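Local atomic coordinates of endo-1,4-beta-xylanase 1 (Hypocrea jecorina, PDB entry 1XYN), a protein that hydrolyses internal beta-1,4-xylosidic bonds in the main chain of xylan, releasing xylooligosaccharides and xylose from this plant cell wall hemicellulose. Residues Tyr66-Thr70 / Asn71-Glu75; Thr138-Asn141 / His142-Ala145. All coordinates share one frame; numbering follows the deposited sequence.

Contact 1: Tyr66-Thr70 / Asn71-Glu75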
# COMPACT_ATOMS: atom_id res chain seq x y z
N TYR A 66 6.79 16.58 2.50
CA TYR A 66 5.94 15.61 1.82
C TYR A 66 4.63 16.27 1.41
O TYR A 66 4.11 17.15 2.11
CB TYR A 66 5.67 14.43 2.78
CG TYR A 66 4.61 13.45 2.33
CD1 TYR A 66 4.89 12.47 1.38
CD2 TYR A 66 3.32 13.48 2.88
CE1 TYR A 66 3.92 11.55 1.00
CE2 TYR A 66 2.36 12.58 2.50
CZ TYR A 66 2.66 11.61 1.56
OH TYR A 66 1.70 10.69 1.19
N GLY A 67 4.07 15.85 0.28
CA GLY A 67 2.83 16.43 -0.17
C GLY A 67 2.15 15.70 -1.31
O GLY A 67 2.61 14.65 -1.78
N TRP A 68 1.03 16.26 -1.75
CA TRP A 68 0.22 15.72 -2.83
C TRP A 68 -0.17 16.80 -3.83
O TRP A 68 -0.06 18.00 -3.57
CB TRP A 68 -1.05 15.07 -2.27
CG TRP A 68 -0.79 13.78 -1.59
CD1 TRP A 68 -0.32 13.60 -0.34
CD2 TRP A 68 -0.93 12.46 -2.17
NE1 TRP A 68 -0.13 12.26 -0.08
CE2 TRP A 68 -0.50 11.54 -1.19
CE3 TRP A 68 -1.37 11.98 -3.41
CZ2 TRP A 68 -0.50 10.16 -1.41
CZ3 TRP A 68 -1.36 10.60 -3.63
CH2 TRP A 68 -0.93 9.71 -2.63
N SER A 69 -0.69 16.36 -4.96
CA SER A 69 -1.11 17.24 -6.04
C SER A 69 -2.26 16.52 -6.74
O SER A 69 -2.33 15.29 -6.70
CB SER A 69 0.06 17.46 -7.00
OG SER A 69 -0.34 18.13 -8.18
N THR A 70 -3.19 17.28 -7.30
CA THR A 70 -4.31 16.68 -8.01
C THR A 70 -4.39 17.15 -9.45
O THR A 70 -3.98 18.26 -9.78
CB THR A 70 -5.67 16.92 -7.30
OG1 THR A 70 -5.80 18.30 -6.97
CG2 THR A 70 -5.77 16.10 -6.03
N ASN A 71 -4.86 16.25 -10.32
CA ASN A 71 -5.01 16.49 -11.75
C ASN A 71 -3.76 17.07 -12.41
O ASN A 71 -3.75 18.22 -12.84
CB ASN A 71 -6.22 17.39 -12.00
CG ASN A 71 -6.75 17.28 -13.41
OD1 ASN A 71 -7.11 16.20 -13.87
ND2 ASN A 71 -6.80 18.41 -14.11
N PRO A 72 -2.70 16.25 -12.56
CA PRO A 72 -2.57 14.84 -12.18
C PRO A 72 -2.34 14.57 -10.68
O PRO A 72 -1.85 15.44 -9.95
CB PRO A 72 -1.35 14.40 -12.99
CG PRO A 72 -0.47 15.61 -12.91
CD PRO A 72 -1.44 16.74 -13.17
N LEU A 73 -2.65 13.35 -10.25
CA LEU A 73 -2.46 12.94 -8.86
C LEU A 73 -0.97 12.63 -8.68
O LEU A 73 -0.44 11.72 -9.32
CB LEU A 73 -3.31 11.70 -8.53
CG LEU A 73 -3.16 11.10 -7.12
CD1 LEU A 73 -3.53 12.13 -6.06
CD2 LEU A 73 -4.01 9.86 -6.98
N VAL A 74 -0.31 13.38 -7.79
CA VAL A 74 1.13 13.22 -7.55
C VAL A 74 1.53 13.26 -6.08
O VAL A 74 1.19 14.18 -5.35
CB VAL A 74 1.93 14.36 -8.26
CG1 VAL A 74 3.43 14.20 -8.00
CG2 VAL A 74 1.64 14.39 -9.76
N GLU A 75 2.32 12.28 -5.66
CA GLU A 75 2.83 12.26 -4.29
C GLU A 75 4.30 12.64 -4.40
O GLU A 75 5.06 12.00 -5.11
CB GLU A 75 2.70 10.85 -3.71
CG GLU A 75 3.32 10.67 -2.34
CD GLU A 75 3.12 9.26 -1.80
OE1 GLU A 75 3.37 8.30 -2.55
OE2 GLU A 75 2.69 9.12 -0.63
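Y66 and E75 meet through their polar ends across a beta hairpin of the GH11 jelly roll, where strand 60-70 turns back into strand 74-79 and lines the xylan-binding cleft. E75 is the predicted nucleophile, and Y66 probably binds substrate, as in relatives. Polar side chains first: Y66 OH donates to E75 OE2 at 2.6 Å, using the anti lone pair of that oxygen, which lies at the edge of the tyrosine ring with the carboxylate plane turned 58° from it. W68 NE1 in turn donates to Y66 OH over 2.7 Å, the oxygen lying 25° out of the indole plane, so one oxygen links indole and carboxylate. E75 OE1 has a weak hydrogen bond from Q123. E75 reaches the tyrosine with CG anti to its backbone N (chi1 174°) and the chain extended beyond.

Apolar contacts gather on W68. E75 CB sits over one face of its six-membered ring, 3.9 Å from the centroid in a CH-pi contact, while L73 CD1 comes in at the ring edge, 3.4 Å from W68 CE3. The rings of F121 and Y158 also meet this indole. Replacing W68 by an alanine is likely to open a gap beneath E75 CB and to deprive the Y66 hydroxyl of its indole donor, giving the tyrosine and the carboxylate more freedom to shift.

Backbone bonds close the hairpin. V74 N donates to S69 O at 3.0 Å, and the return bond from S69 N to V74 O is weak and bent. Between these strands the chain turns at N71 and P72, whose joining peptide is cis. Beside the return bond, W68 CA directs its hydrogen at V74 O, 3.1 Å away.

Contact 2: Thr138-Asn141 / His142-Ala145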
# COMPACT_ATOMS: atom_id res chain seq x y z
N THR A 138 13.72 25.49 -0.24
CA THR A 138 13.11 26.35 -1.25
C THR A 138 12.37 25.43 -2.22
O THR A 138 12.93 24.97 -3.22
CB THR A 138 14.20 27.18 -2.00
OG1 THR A 138 15.05 27.83 -1.05
CG2 THR A 138 13.56 28.26 -2.85
N VAL A 139 11.11 25.13 -1.91
CA VAL A 139 10.30 24.23 -2.71
C VAL A 139 10.17 24.52 -4.21
O VAL A 139 10.02 23.59 -5.01
CB VAL A 139 8.89 24.03 -2.10
CG1 VAL A 139 9.00 23.27 -0.79
CG2 VAL A 139 8.22 25.37 -1.87
N GLN A 140 10.22 25.80 -4.60
CA GLN A 140 10.10 26.15 -6.02
C GLN A 140 11.24 25.58 -6.85
O GLN A 140 11.03 25.14 -7.98
CB GLN A 140 10.02 27.66 -6.24
CG GLN A 140 8.60 28.20 -6.36
CD GLN A 140 7.78 27.56 -7.47
OE1 GLN A 140 8.05 27.74 -8.65
NE2 GLN A 140 6.74 26.82 -7.08
N ASN A 141 12.45 25.59 -6.30
CA ASN A 141 13.60 25.04 -7.01
C ASN A 141 13.37 23.58 -7.39
O ASN A 141 13.81 23.13 -8.44
CB ASN A 141 14.86 25.17 -6.15
CG ASN A 141 15.31 26.62 -5.97
OD1 ASN A 141 14.81 27.53 -6.63
ND2 ASN A 141 16.28 26.83 -5.08
N HIS A 142 12.65 22.85 -6.54
CA HIS A 142 12.35 21.45 -6.81
C HIS A 142 11.23 21.33 -7.82
O HIS A 142 11.30 20.50 -8.72
CB HIS A 142 12.01 20.70 -5.52
CG HIS A 142 13.17 20.58 -4.59
ND1 HIS A 142 14.10 19.57 -4.69
CD2 HIS A 142 13.62 21.40 -3.60
CE1 HIS A 142 15.06 19.77 -3.81
NE2 HIS A 142 14.80 20.87 -3.14
N PHE A 143 10.23 22.19 -7.72
CA PHE A 143 9.12 22.15 -8.66
C PHE A 143 9.60 22.53 -10.08
O PHE A 143 9.12 21.98 -11.07
CB PHE A 143 8.00 23.10 -8.21
CG PHE A 143 7.42 22.77 -6.86
CD1 PHE A 143 7.36 21.46 -6.41
CD2 PHE A 143 6.93 23.78 -6.04
CE1 PHE A 143 6.82 21.15 -5.17
CE2 PHE A 143 6.38 23.49 -4.80
CZ PHE A 143 6.33 22.17 -4.36
N ASN A 144 10.54 23.48 -10.16
CA ASN A 144 11.09 23.91 -11.44
C ASN A 144 11.90 22.77 -12.05
O ASN A 144 11.70 22.40 -13.20
CB ASN A 144 11.97 25.16 -11.28
CG ASN A 144 11.16 26.44 -11.02
OD1 ASN A 144 9.93 26.43 -11.06
ND2 ASN A 144 11.85 27.53 -10.75
N ALA A 145 12.80 22.20 -11.24
CA ALA A 145 13.65 21.09 -11.67
C ALA A 145 12.81 19.88 -12.10
O ALA A 145 13.13 19.21 -13.09
CB ALA A 145 14.59 20.70 -10.57
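V139 and F143, one helical turn apart, lie side by side and point the same way, V139 CB coming within 3.7 Å of F143 CE2. The carbonyl of V139 sits over one face of the phenylalanine ring, its O 3.3 Å from F143 CG and displaced toward the rim. This ring position follows from F143 CG standing beside its own backbone N (chi1 -60°), which folds the side chain back over the preceding turn. The same V139 O accepts F143 N at 3.1 Å, and more weakly H142 N. Next along, N144 N reaches Q140 O at 2.8 Å and A145 N reaches N141 O at 3.1 Å. The three i to i+4 bonds, from F143, N144 and A145, build the start of helix 139-148, the single alpha-helix of the GH11 jelly roll. H142 turns to another side, the edge of its imidazole bringing CD2 to 3.7 Å from T138 O. Outside the helix, S126 bonds H142 ND1 and the ring of Y102 meets the imidazole edge-to-face. N141 ND2 is held by S97 and T138 OG1 by D98, while F143 packs on M156 and Q159 of strand 155-166.

From the N terminus, strand 60-70 runs into contact 1, where 66-70 folds straight back as 71-75 and the hairpin closes on itself. The chain then continues through strands 74-79 to 135-137 before contact 2 begins at T138, just ahead of helix 139-148. The two contacts are in series, neither nested nor crossed, with centres 15 Å apart and nearest atoms about 8 Å apart without touching. Contact 1 joins adjacent strands in the catalytic cleft, whereas contact 2 forms the first turns of the helix, which pack on strands of the sheet. Strands 74-79 and 155-166 serve both: 74-79 starts in the hairpin and offers I78 to V139 and H142, and 155-166 pairs with strand 60-70 and also meets F143.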